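Local coordinates for carboxyl esterase NP (Bacillus subtilis, PDB 4CCW), which hydrolyses carboxylic esters to an alcohol and a carboxylate as a carboxylesterase of the alpha/beta hydrolase superfamily, at residues Tyr84-Ile89 / Ala108-Asp113; Val58-Ala63 / Leu133-Phe138; Asn137-Met142 / Ala149-Pro154; Phe35-Arg40 / Thr44-Ser49. All coordinates share one frame; numbering follows the deposited sequence.

Contact 1. Residues Tyr84-Ile89 / Ala108-Asp113; sequences YAVDII and ANWLLD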
# COMPACT_ATOMS: atom_id res chain seq x y z
N TYR A 84 8.35 -8.43 -4.47
CA TYR A 84 7.38 -8.12 -5.52
C TYR A 84 6.53 -6.94 -5.09
O TYR A 84 5.75 -7.04 -4.14
CB TYR A 84 6.47 -9.32 -5.81
CG TYR A 84 7.18 -10.58 -6.23
CD1 TYR A 84 7.62 -10.76 -7.54
CD2 TYR A 84 7.40 -11.61 -5.31
CE1 TYR A 84 8.27 -11.92 -7.92
CE2 TYR A 84 8.07 -12.78 -5.69
CZ TYR A 84 8.49 -12.93 -6.99
OH TYR A 84 9.13 -14.09 -7.36
N ALA A 85 6.67 -5.82 -5.81
CA ALA A 85 5.82 -4.65 -5.57
C ALA A 85 4.61 -4.69 -6.49
O ALA A 85 4.74 -4.50 -7.71
CB ALA A 85 6.61 -3.36 -5.74
N VAL A 86 3.45 -4.92 -5.91
CA VAL A 86 2.22 -5.18 -6.66
C VAL A 86 1.32 -3.94 -6.72
O VAL A 86 0.98 -3.37 -5.67
CB VAL A 86 1.43 -6.33 -6.00
CG1 VAL A 86 0.11 -6.55 -6.71
CG2 VAL A 86 2.28 -7.60 -5.96
N ASP A 87 0.91 -3.54 -7.93
CA ASP A 87 -0.03 -2.42 -8.07
C ASP A 87 -1.44 -2.90 -7.76
O ASP A 87 -1.94 -3.81 -8.41
CB ASP A 87 0.02 -1.80 -9.48
CG ASP A 87 1.12 -0.77 -9.66
OD1 ASP A 87 1.78 -0.38 -8.69
OD2 ASP A 87 1.34 -0.35 -10.82
N ILE A 88 -2.05 -2.30 -6.73
CA ILE A 88 -3.39 -2.70 -6.27
C ILE A 88 -4.44 -2.48 -7.35
O ILE A 88 -4.59 -1.37 -7.89
CB ILE A 88 -3.79 -1.99 -4.95
CG1 ILE A 88 -2.82 -2.36 -3.83
CG2 ILE A 88 -5.22 -2.32 -4.56
CD1 ILE A 88 -2.89 -1.42 -2.65
N ILE A 89 -5.16 -3.55 -7.65
CA ILE A 89 -6.18 -3.52 -8.69
C ILE A 89 -7.28 -2.52 -8.36
O ILE A 89 -7.80 -2.50 -7.25
CB ILE A 89 -6.75 -4.94 -8.94
CG1 ILE A 89 -7.48 -5.00 -10.28
CG2 ILE A 89 -7.64 -5.40 -7.78
CD1 ILE A 89 -6.58 -5.35 -11.44
N ALA A 108 -9.38 -10.12 -1.73
CA ALA A 108 -8.57 -11.23 -1.23
C ALA A 108 -8.32 -12.29 -2.32
O ALA A 108 -7.22 -12.82 -2.43
CB ALA A 108 -9.18 -11.86 0.01
N ASN A 109 -9.36 -12.59 -3.10
CA ASN A 109 -9.25 -13.52 -4.23
C ASN A 109 -8.33 -12.98 -5.33
O ASN A 109 -7.67 -13.75 -6.02
CB ASN A 109 -10.63 -13.86 -4.81
CG ASN A 109 -11.42 -14.84 -3.95
OD1 ASN A 109 -10.85 -15.59 -3.14
ND2 ASN A 109 -12.74 -14.84 -4.12
N TRP A 110 -8.31 -11.66 -5.51
CA TRP A 110 -7.40 -11.02 -6.47
C TRP A 110 -5.97 -11.30 -6.04
O TRP A 110 -5.15 -11.78 -6.83
CB TRP A 110 -7.67 -9.51 -6.57
CG TRP A 110 -6.50 -8.73 -7.12
CD1 TRP A 110 -6.03 -8.71 -8.44
CD2 TRP A 110 -5.56 -7.88 -6.38
NE1 TRP A 110 -4.92 -7.92 -8.56
CE2 TRP A 110 -4.58 -7.39 -7.35
CE3 TRP A 110 -5.45 -7.48 -5.05
CZ2 TRP A 110 -3.54 -6.55 -6.99
CZ3 TRP A 110 -4.39 -6.63 -4.69
CH2 TRP A 110 -3.47 -6.17 -5.64
N LEU A 111 -5.68 -11.04 -4.78
CA LEU A 111 -4.34 -11.24 -4.25
C LEU A 111 -3.96 -12.72 -4.21
O LEU A 111 -2.79 -13.06 -4.43
CB LEU A 111 -4.22 -10.58 -2.87
CG LEU A 111 -2.82 -10.34 -2.28
CD1 LEU A 111 -1.87 -9.67 -3.27
CD2 LEU A 111 -2.95 -9.50 -1.02
N LEU A 112 -4.93 -13.59 -3.94
CA LEU A 112 -4.74 -15.04 -4.05
C LEU A 112 -4.15 -15.39 -5.41
O LEU A 112 -3.10 -16.03 -5.49
CB LEU A 112 -6.07 -15.79 -3.82
CG LEU A 112 -6.09 -17.31 -4.06
CD1 LEU A 112 -5.14 -18.04 -3.13
CD2 LEU A 112 -7.50 -17.88 -3.92
N ASP A 113 -4.81 -14.94 -6.48
CA ASP A 113 -4.34 -15.13 -7.85
C ASP A 113 -2.90 -14.64 -8.07
O ASP A 113 -2.10 -15.32 -8.70
CB ASP A 113 -5.25 -14.40 -8.85
CG ASP A 113 -6.64 -15.01 -8.94
OD1 ASP A 113 -6.88 -16.10 -8.38
OD2 ASP A 113 -7.49 -14.38 -9.59

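Contact 2. Residues Val58-Ala63 / Leu133-Phe138; sequences VLLHGA and LHTMNF. With VKC ((2-hydroxyethoxy)acetic acid), chain B.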
# COMPACT_ATOMS: atom_id res chain seq x y z
N VAL A 58 6.07 -9.47 -0.46
CA VAL A 58 5.10 -8.75 -1.28
C VAL A 58 4.83 -7.37 -0.67
O VAL A 58 4.59 -7.24 0.54
CB VAL A 58 3.78 -9.55 -1.46
CG1 VAL A 58 2.73 -8.71 -2.17
CG2 VAL A 58 4.02 -10.83 -2.25
N LEU A 59 4.90 -6.34 -1.51
CA LEU A 59 4.65 -4.96 -1.12
C LEU A 59 3.35 -4.45 -1.74
O LEU A 59 3.09 -4.64 -2.93
CB LEU A 59 5.81 -4.06 -1.56
CG LEU A 59 7.25 -4.51 -1.26
CD1 LEU A 59 8.26 -3.54 -1.85
CD2 LEU A 59 7.47 -4.67 0.23
N LEU A 60 2.55 -3.79 -0.91
CA LEU A 60 1.29 -3.22 -1.34
C LEU A 60 1.29 -1.74 -0.91
O LEU A 60 1.23 -1.43 0.28
CB LEU A 60 0.11 -3.99 -0.75
CG LEU A 60 -0.15 -5.42 -1.27
CD1 LEU A 60 -1.18 -6.12 -0.40
CD2 LEU A 60 -0.58 -5.43 -2.74
N HIS A 61 1.38 -0.87 -1.91
CA HIS A 61 1.54 0.59 -1.76
C HIS A 61 0.35 1.30 -1.14
O HIS A 61 -0.75 0.74 -1.03
CB HIS A 61 1.75 1.15 -3.15
CG HIS A 61 0.61 0.85 -4.08
ND1 HIS A 61 -0.50 1.60 -4.12
CD2 HIS A 61 0.42 -0.18 -5.01
CE1 HIS A 61 -1.37 1.08 -5.02
NE2 HIS A 61 -0.80 -0.00 -5.56
N GLY A 62 0.54 2.58 -0.79
CA GLY A 62 -0.56 3.43 -0.29
C GLY A 62 -1.46 3.92 -1.41
O GLY A 62 -1.07 3.91 -2.57
N ALA A 63 -2.67 4.36 -1.06
CA ALA A 63 -3.64 4.82 -2.06
C ALA A 63 -3.06 5.90 -2.97
O ALA A 63 -2.42 6.83 -2.49
CB ALA A 63 -4.93 5.34 -1.40
N LEU A 133 -4.46 -2.17 4.60
CA LEU A 133 -5.82 -2.67 4.77
C LEU A 133 -6.01 -3.97 3.99
O LEU A 133 -6.52 -4.96 4.54
CB LEU A 133 -6.83 -1.60 4.33
CG LEU A 133 -8.31 -1.95 4.13
CD1 LEU A 133 -8.92 -2.66 5.34
CD2 LEU A 133 -9.06 -0.65 3.81
N HIS A 134 -5.56 -3.98 2.73
CA HIS A 134 -5.50 -5.20 1.91
C HIS A 134 -4.73 -6.28 2.62
O HIS A 134 -5.15 -7.44 2.65
CB HIS A 134 -4.88 -4.91 0.54
CG HIS A 134 -5.84 -4.33 -0.46
ND1 HIS A 134 -6.39 -5.05 -1.44
CD2 HIS A 134 -6.32 -3.02 -0.61
CE1 HIS A 134 -7.21 -4.27 -2.18
NE2 HIS A 134 -7.16 -3.03 -1.67
N THR A 135 -3.61 -5.92 3.22
CA THR A 135 -2.78 -6.89 3.93
C THR A 135 -3.54 -7.52 5.10
O THR A 135 -3.55 -8.75 5.23
CB THR A 135 -1.43 -6.29 4.39
OG1 THR A 135 -0.65 -5.95 3.23
CG2 THR A 135 -0.63 -7.32 5.21
N MET A 136 -4.18 -6.70 5.92
CA MET A 136 -4.92 -7.22 7.06
C MET A 136 -6.07 -8.11 6.58
O MET A 136 -6.29 -9.19 7.11
CB MET A 136 -5.45 -6.08 7.95
CG MET A 136 -6.14 -6.55 9.22
SD MET A 136 -4.94 -7.29 10.33
CE MET A 136 -4.47 -5.92 11.32
N ASN A 137 -6.78 -7.66 5.55
CA ASN A 137 -7.90 -8.42 5.03
C ASN A 137 -7.43 -9.81 4.56
O ASN A 137 -8.08 -10.84 4.81
CB ASN A 137 -8.59 -7.64 3.89
CG ASN A 137 -9.82 -8.36 3.34
OD1 ASN A 137 -10.81 -8.57 4.04
ND2 ASN A 137 -9.76 -8.71 2.07
N PHE A 138 -6.26 -9.84 3.92
CA PHE A 138 -5.72 -11.09 3.35
C PHE A 138 -5.24 -12.06 4.42
O PHE A 138 -5.53 -13.26 4.36
CB PHE A 138 -4.61 -10.78 2.34
CG PHE A 138 -4.12 -11.98 1.56
CD1 PHE A 138 -4.89 -12.51 0.52
CD2 PHE A 138 -2.89 -12.55 1.83
CE1 PHE A 138 -4.44 -13.60 -0.22
CE2 PHE A 138 -2.43 -13.64 1.11
CZ PHE A 138 -3.21 -14.16 0.08
C VKC B . -3.26 8.47 0.26
O VKC B . -3.73 8.13 1.37
CA VKC B . -4.19 9.06 -0.78
CD VKC B . -7.68 8.70 -1.53
CG VKC B . -6.52 9.51 -0.94
OAD VKC B . -5.51 8.61 -0.51
OE1 VKC B . -8.28 9.42 -2.62
OXT VKC B . -2.04 8.34 -0.01

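Contact 3. Residues Asn137-Met142 / Ala149-Pro154; sequences NFLLRM and AAILSP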
# COMPACT_ATOMS: atom_id res chain seq x y z
N ASN A 137 -6.78 -7.66 5.55
CA ASN A 137 -7.90 -8.42 5.03
C ASN A 137 -7.43 -9.81 4.56
O ASN A 137 -8.08 -10.84 4.81
CB ASN A 137 -8.59 -7.64 3.89
CG ASN A 137 -9.82 -8.36 3.34
OD1 ASN A 137 -10.81 -8.57 4.04
ND2 ASN A 137 -9.76 -8.71 2.07
N PHE A 138 -6.26 -9.84 3.92
CA PHE A 138 -5.72 -11.09 3.35
C PHE A 138 -5.24 -12.06 4.42
O PHE A 138 -5.53 -13.26 4.36
CB PHE A 138 -4.61 -10.78 2.34
CG PHE A 138 -4.12 -11.98 1.56
CD1 PHE A 138 -4.89 -12.51 0.52
CD2 PHE A 138 -2.89 -12.55 1.83
CE1 PHE A 138 -4.44 -13.60 -0.22
CE2 PHE A 138 -2.43 -13.64 1.11
CZ PHE A 138 -3.21 -14.16 0.08
N LEU A 139 -4.48 -11.55 5.38
CA LEU A 139 -3.94 -12.43 6.42
C LEU A 139 -5.06 -13.01 7.30
O LEU A 139 -4.91 -14.11 7.81
CB LEU A 139 -2.85 -11.72 7.25
CG LEU A 139 -3.25 -10.59 8.20
CD1 LEU A 139 -3.60 -11.15 9.58
CD2 LEU A 139 -2.13 -9.55 8.31
N LEU A 140 -6.16 -12.28 7.46
CA LEU A 140 -7.29 -12.79 8.24
C LEU A 140 -8.02 -13.90 7.50
O LEU A 140 -8.51 -14.84 8.11
CB LEU A 140 -8.27 -11.68 8.62
CG LEU A 140 -7.82 -10.67 9.68
CD1 LEU A 140 -8.90 -9.62 9.90
CD2 LEU A 140 -7.48 -11.33 11.00
N ARG A 141 -8.09 -13.78 6.17
CA ARG A 141 -8.80 -14.77 5.36
C ARG A 141 -7.94 -15.99 5.02
O ARG A 141 -8.47 -17.11 4.91
CB ARG A 141 -9.36 -14.13 4.08
CG ARG A 141 -10.54 -13.20 4.33
CD ARG A 141 -10.72 -12.24 3.17
NE ARG A 141 -11.86 -11.35 3.37
CZ ARG A 141 -13.12 -11.67 3.10
NH1 ARG A 141 -13.43 -12.87 2.62
NH2 ARG A 141 -14.08 -10.79 3.33
N MET A 142 -6.63 -15.79 4.89
CA MET A 142 -5.71 -16.81 4.38
C MET A 142 -4.38 -16.85 5.12
O MET A 142 -3.32 -16.66 4.51
CB MET A 142 -5.48 -16.58 2.90
CG MET A 142 -6.77 -16.43 2.13
SD MET A 142 -6.57 -16.86 0.42
CE MET A 142 -8.14 -16.29 -0.24
N ALA A 149 3.47 -10.17 8.64
CA ALA A 149 3.03 -8.97 7.93
C ALA A 149 3.41 -7.72 8.69
O ALA A 149 3.29 -7.68 9.92
CB ALA A 149 1.53 -9.03 7.71
N ALA A 150 3.91 -6.72 7.96
CA ALA A 150 4.17 -5.39 8.48
C ALA A 150 3.11 -4.49 7.89
O ALA A 150 2.97 -4.38 6.66
CB ALA A 150 5.56 -4.92 8.09
N ILE A 151 2.33 -3.88 8.78
CA ILE A 151 1.20 -3.06 8.38
C ILE A 151 1.56 -1.65 8.78
O ILE A 151 1.75 -1.37 9.96
CB ILE A 151 -0.11 -3.57 9.03
CG1 ILE A 151 -0.46 -4.95 8.46
CG2 ILE A 151 -1.25 -2.57 8.85
CD1 ILE A 151 -1.62 -5.65 9.17
N LEU A 152 1.69 -0.77 7.79
CA LEU A 152 2.18 0.59 8.02
C LEU A 152 1.05 1.57 7.80
O LEU A 152 0.49 1.60 6.70
CB LEU A 152 3.34 0.92 7.06
CG LEU A 152 4.76 0.38 7.31
CD1 LEU A 152 4.85 -1.01 7.92
CD2 LEU A 152 5.58 0.43 6.02
N SER A 153 0.74 2.40 8.80
CA SER A 153 -0.25 3.48 8.62
C SER A 153 -1.48 2.99 7.82
O SER A 153 -1.84 3.58 6.81
CB SER A 153 0.39 4.64 7.84
OG SER A 153 1.58 5.08 8.48
N PRO A 154 -2.13 1.89 8.28
CA PRO A 154 -3.19 1.29 7.46
C PRO A 154 -4.40 2.20 7.23
O PRO A 154 -4.80 2.93 8.14
CB PRO A 154 -3.63 0.09 8.29
CG PRO A 154 -3.26 0.44 9.71
CD PRO A 154 -1.96 1.18 9.56

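Contact 4. Residues Phe35-Arg40 / Thr44-Ser49; sequences FYISTR and THVIAS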
# COMPACT_ATOMS: atom_id res chain seq x y z
N PHE A 35 6.36 -6.30 -15.12
CA PHE A 35 5.60 -7.30 -15.87
C PHE A 35 4.15 -7.36 -15.39
O PHE A 35 3.79 -6.77 -14.37
CB PHE A 35 6.28 -8.68 -15.80
CG PHE A 35 6.34 -9.27 -14.42
CD1 PHE A 35 7.34 -8.91 -13.53
CD2 PHE A 35 5.40 -10.22 -14.02
CE1 PHE A 35 7.41 -9.47 -12.26
CE2 PHE A 35 5.46 -10.78 -12.75
CZ PHE A 35 6.46 -10.40 -11.87
N TYR A 36 3.33 -8.08 -16.15
CA TYR A 36 1.92 -8.23 -15.82
C TYR A 36 1.58 -9.67 -15.46
O TYR A 36 2.12 -10.63 -16.02
CB TYR A 36 1.04 -7.72 -16.97
CG TYR A 36 1.01 -6.22 -17.11
CD1 TYR A 36 0.08 -5.45 -16.40
CD2 TYR A 36 1.92 -5.55 -17.94
CE1 TYR A 36 0.05 -4.07 -16.53
CE2 TYR A 36 1.90 -4.16 -18.07
CZ TYR A 36 0.96 -3.43 -17.37
OH TYR A 36 0.92 -2.05 -17.48
N ILE A 37 0.67 -9.80 -14.50
CA ILE A 37 0.14 -11.08 -14.06
C ILE A 37 -1.37 -11.06 -14.29
O ILE A 37 -2.06 -10.14 -13.87
CB ILE A 37 0.44 -11.31 -12.57
CG1 ILE A 37 1.87 -11.83 -12.40
CG2 ILE A 37 -0.54 -12.30 -11.95
CD1 ILE A 37 2.39 -11.64 -11.00
N SER A 38 -1.87 -12.08 -14.98
CA SER A 38 -3.30 -12.22 -15.21
C SER A 38 -3.99 -12.73 -13.94
O SER A 38 -3.55 -13.70 -13.34
CB SER A 38 -3.55 -13.18 -16.38
OG SER A 38 -4.94 -13.28 -16.66
N THR A 39 -5.05 -12.04 -13.53
CA THR A 39 -5.85 -12.47 -12.38
C THR A 39 -7.31 -12.45 -12.81
O THR A 39 -7.62 -11.94 -13.89
CB THR A 39 -5.71 -11.52 -11.16
OG1 THR A 39 -6.40 -10.29 -11.41
CG2 THR A 39 -4.24 -11.24 -10.81
N ARG A 40 -8.19 -13.01 -11.98
CA ARG A 40 -9.62 -13.09 -12.34
C ARG A 40 -10.25 -11.70 -12.39
O ARG A 40 -11.36 -11.52 -12.92
CB ARG A 40 -10.39 -14.00 -11.37
CG ARG A 40 -10.66 -13.41 -9.99
CD ARG A 40 -11.23 -14.43 -9.02
NE ARG A 40 -10.18 -15.28 -8.45
CZ ARG A 40 -10.40 -16.28 -7.61
NH1 ARG A 40 -11.64 -16.57 -7.22
NH2 ARG A 40 -9.38 -16.99 -7.15
N THR A 44 -2.43 -7.36 -13.65
CA THR A 44 -1.87 -6.74 -12.46
C THR A 44 -0.38 -6.49 -12.65
O THR A 44 0.38 -7.41 -12.96
CB THR A 44 -2.12 -7.65 -11.24
OG1 THR A 44 -3.53 -7.79 -11.06
CG2 THR A 44 -1.52 -7.07 -9.98
N HIS A 45 0.02 -5.24 -12.49
CA HIS A 45 1.40 -4.83 -12.71
C HIS A 45 2.24 -5.12 -11.50
O HIS A 45 1.84 -4.88 -10.36
CB HIS A 45 1.44 -3.35 -13.09
CG HIS A 45 2.78 -2.88 -13.59
ND1 HIS A 45 3.66 -2.25 -12.79
CD2 HIS A 45 3.38 -2.99 -14.83
CE1 HIS A 45 4.78 -1.97 -13.49
NE2 HIS A 45 4.60 -2.42 -14.74
N VAL A 46 3.42 -5.70 -11.75
CA VAL A 46 4.34 -6.09 -10.69
C VAL A 46 5.76 -5.64 -11.04
O VAL A 46 6.19 -5.73 -12.20
CB VAL A 46 4.34 -7.63 -10.46
CG1 VAL A 46 5.24 -8.03 -9.29
CG2 VAL A 46 2.93 -8.14 -10.20
N ILE A 47 6.47 -5.15 -10.03
CA ILE A 47 7.89 -4.86 -10.13
C ILE A 47 8.66 -5.82 -9.22
O ILE A 47 8.45 -5.84 -8.00
CB ILE A 47 8.19 -3.40 -9.72
CG1 ILE A 47 7.30 -2.44 -10.51
CG2 ILE A 47 9.66 -3.07 -9.96
CD1 ILE A 47 7.11 -1.10 -9.84
N ALA A 48 9.53 -6.65 -9.80
CA ALA A 48 10.32 -7.62 -9.04
C ALA A 48 11.77 -7.17 -8.90
O ALA A 48 12.38 -6.70 -9.86
CB ALA A 48 10.25 -9.00 -9.67
N SER A 49 12.31 -7.34 -7.70
CA SER A 49 13.71 -7.05 -7.39
C SER A 49 14.25 -8.13 -6.46
O SER A 49 13.48 -8.84 -5.81
CB SER A 49 13.82 -5.70 -6.67
OG SER A 49 13.06 -4.70 -7.31

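Contact 1. Residues Tyr84-Ile89 / Ala108-Asp113
Ile89 sets its CG2 methyl over one face of the Trp110 indole, and this CH-pi contact belongs to the residue with the largest single share of the packing on the loop side. The methyl stands 3.5 Å from the centroid of the five-membered ring, only 7° off the normal. On Ile89, CG1 is anti to the backbone N (chi1 -162°), which leaves CG2 as the branch placed over the ring. CB packs beside it, 3.5 Å from Trp110 NE1. The same face is met further out by backbone, where Ile89 N comes within 3.5 Å of Trp110 CZ2.

The six-membered ring is met by Val86 and Ile88. Val86 CG1 approaches Trp110 CZ2 obliquely at 3.7 Å, and the two side chains run past each other in opposite directions. Ile88 contributes mainly its backbone, with CA 3.5 Å from Trp110 CH2.

No hydrogen bond joins the two segments; the polar atoms find partners beside them. Trp110 NE1 is bonded to Thr44 OG1, a bond that fixes the rotation of the indole within the packing. The Asp87 carboxylate is bonded to Ser67 OG, Tyr21 OH and the backbone N of Lys94, while the carbonyl oxygen of Asp87 is bonded to Ser95.

Residues 84-89 run off the end of strand 82-86 into a loop, and helix 104-118 packs across that exit. This is the crossover of the alpha/beta hydrolase fold that leads from strand 82-86 over the sheet to strand 123-128.

Contact 2. Residues Val58-Ala63 / Leu133-Phe138
Leu60 meets helix 130-141 through a single methyl. Its CD1 rests 3.7 Å from Thr135 OG1 and 4.0 Å from His134 CB, so it touches two successive residues of the helix at once. Because CG of Leu60 is anti to its carbonyl carbon (chi1 -70°), the branch leans out from the strand toward the helix, where it meets the His134 side chain at about a right angle.

Both helix residues are positioned by others. The hydroxyl of Thr135 is bonded to Gly131 O, one turn earlier, which turns OG1 toward the strand side. The imidazole of His134 is flanked by Phe220 and Tyr107 in edge-to-face pairs.

Beyond Leu60 the strand opens into the loop His61-Ala63. There His61 ND1 donates to Gly62 O at 2.8 Å in a nearly straight bond; the acceptor lies in the imidazole plane, whereas the donor stands well above the carbonyl plane. His61 NE2 takes the backbone N-H of Ile88, so both ring nitrogens are used and the ring is locked. The loop ends in the ligand pocket, with Ala63 CB 3.4 Å from OAD of the bound (2-hydroxyethoxy)acetic acid and Ala63 N bonded to Ser129 OG, probably the nucleophile of the GxSxG elbow.

Strand 56-60 runs between strands 82-86 and 123-128, and Leu60 also touches Leu111 of helix 104-118, the neighbour of helix 130-141.

Contact 3. Residues Asn137-Met142 / Ala149-Pro154
Leu139 meets Ala149 and Ile151 through aliphatic groups alone; the flat groups of the helix lie elsewhere. On its other flank, Arg141 NE donates to Asn137 OD1 at 3.0 Å, with an N-H...O angle of 161°. The amide oxygen sits at the edge of the guanidinium, close to its plane, while the donor lies 37° out of the amide carbonyl plane. Asn137 ND2 is bonded to Arg104 O, so the amide links helix 130-141 to the start of helix 104-118. The Phe138 ring meets that of Phe115, their planes at about 45°.

These residues belong to the beta-alpha-beta unit of strand 123-128, helix 130-141 and strand 146-152, a central piece of the alpha/beta hydrolase fold, and Leu139 is one of the residues through which the helix packs onto the strand that follows it. With CG between the backbone N and the carbonyl carbon (chi1 70°), Leu139 extends its CD2 methyl to the sheet. That one methyl touches Ala149 CB at 3.7 Å and reaches Ile151 CD1 at 4.0 Å, the leucine and isoleucine side chains meeting tip to tip. Both Leu139 and Ile151 also touch Ile236 of the next strand, 236-241.

Contact 4. Residues Phe35-Arg40 / Thr44-Ser49
Residues 35-40 and 44-49 lie on the two arms of a beta hairpin at the end of the sheet, with strand directions 137° apart and thus strongly twisted from antiparallel. Phe35 with Val46 and Ile37 with Thr44 are hydrogen-bonded pairs, each closed by two bonds. The first has Val46 N on Phe35 O at 2.9 Å, with its return bond from Phe35 N to Val46 O; the second includes Thr44 N on Ile37 O at 2.8 Å. Between them lies the non-hydrogen-bonded pair Tyr36 and His45, where Tyr36 CA points its hydrogen at Thr44 O.

On the face of Tyr36 and His45 the two rings form a T-shaped pair, planes at 68°. The edge of the imidazole approaches the tyrosine face, with His45 CD2 3.5 Å from Tyr36 CZ. A further ring, that of Tyr21, meets His45 nearly at right angles.

Phe35, Ile37, Thr44 and Val46 occupy the other face. The Phe35 ring is laid alongside Val46 because its CG sits between the backbone N and the carbonyl carbon (chi1 64°). Val46 CB stands over the ring face, CG1 is 3.7 Å from Phe35 CZ, and Ala48 CB meets the ring edge. The other valine methyl, CG2, faces Ile37 CD1 at 3.6 Å.

Near the turn Thr39 OG1 is bonded to Gly42 O. The Thr39 methyl CG2 lies 3.5 Å from Thr44 OG1, the partner of Trp110 NE1.

From the N terminus, contact 4 comes first, closing the short hairpin 35-49 at one end of the sheet. Contact 2 follows with a much longer closure, from strand 56-60 to helix 130-141, and contact 1 opens and closes within that span. Contact 3 begins on Asn137 and Phe138, the very residues on which contact 2 ends, and returns the chain to strand 146-152. In space contact 1 lies between contacts 4 and 2 and touches both: strand 82-86 runs between strands 42-49 and 56-60, and Leu111 packs on Phe138 of the shared helix. Contacts 3 and 4 do not touch and have centres about 20 Å apart.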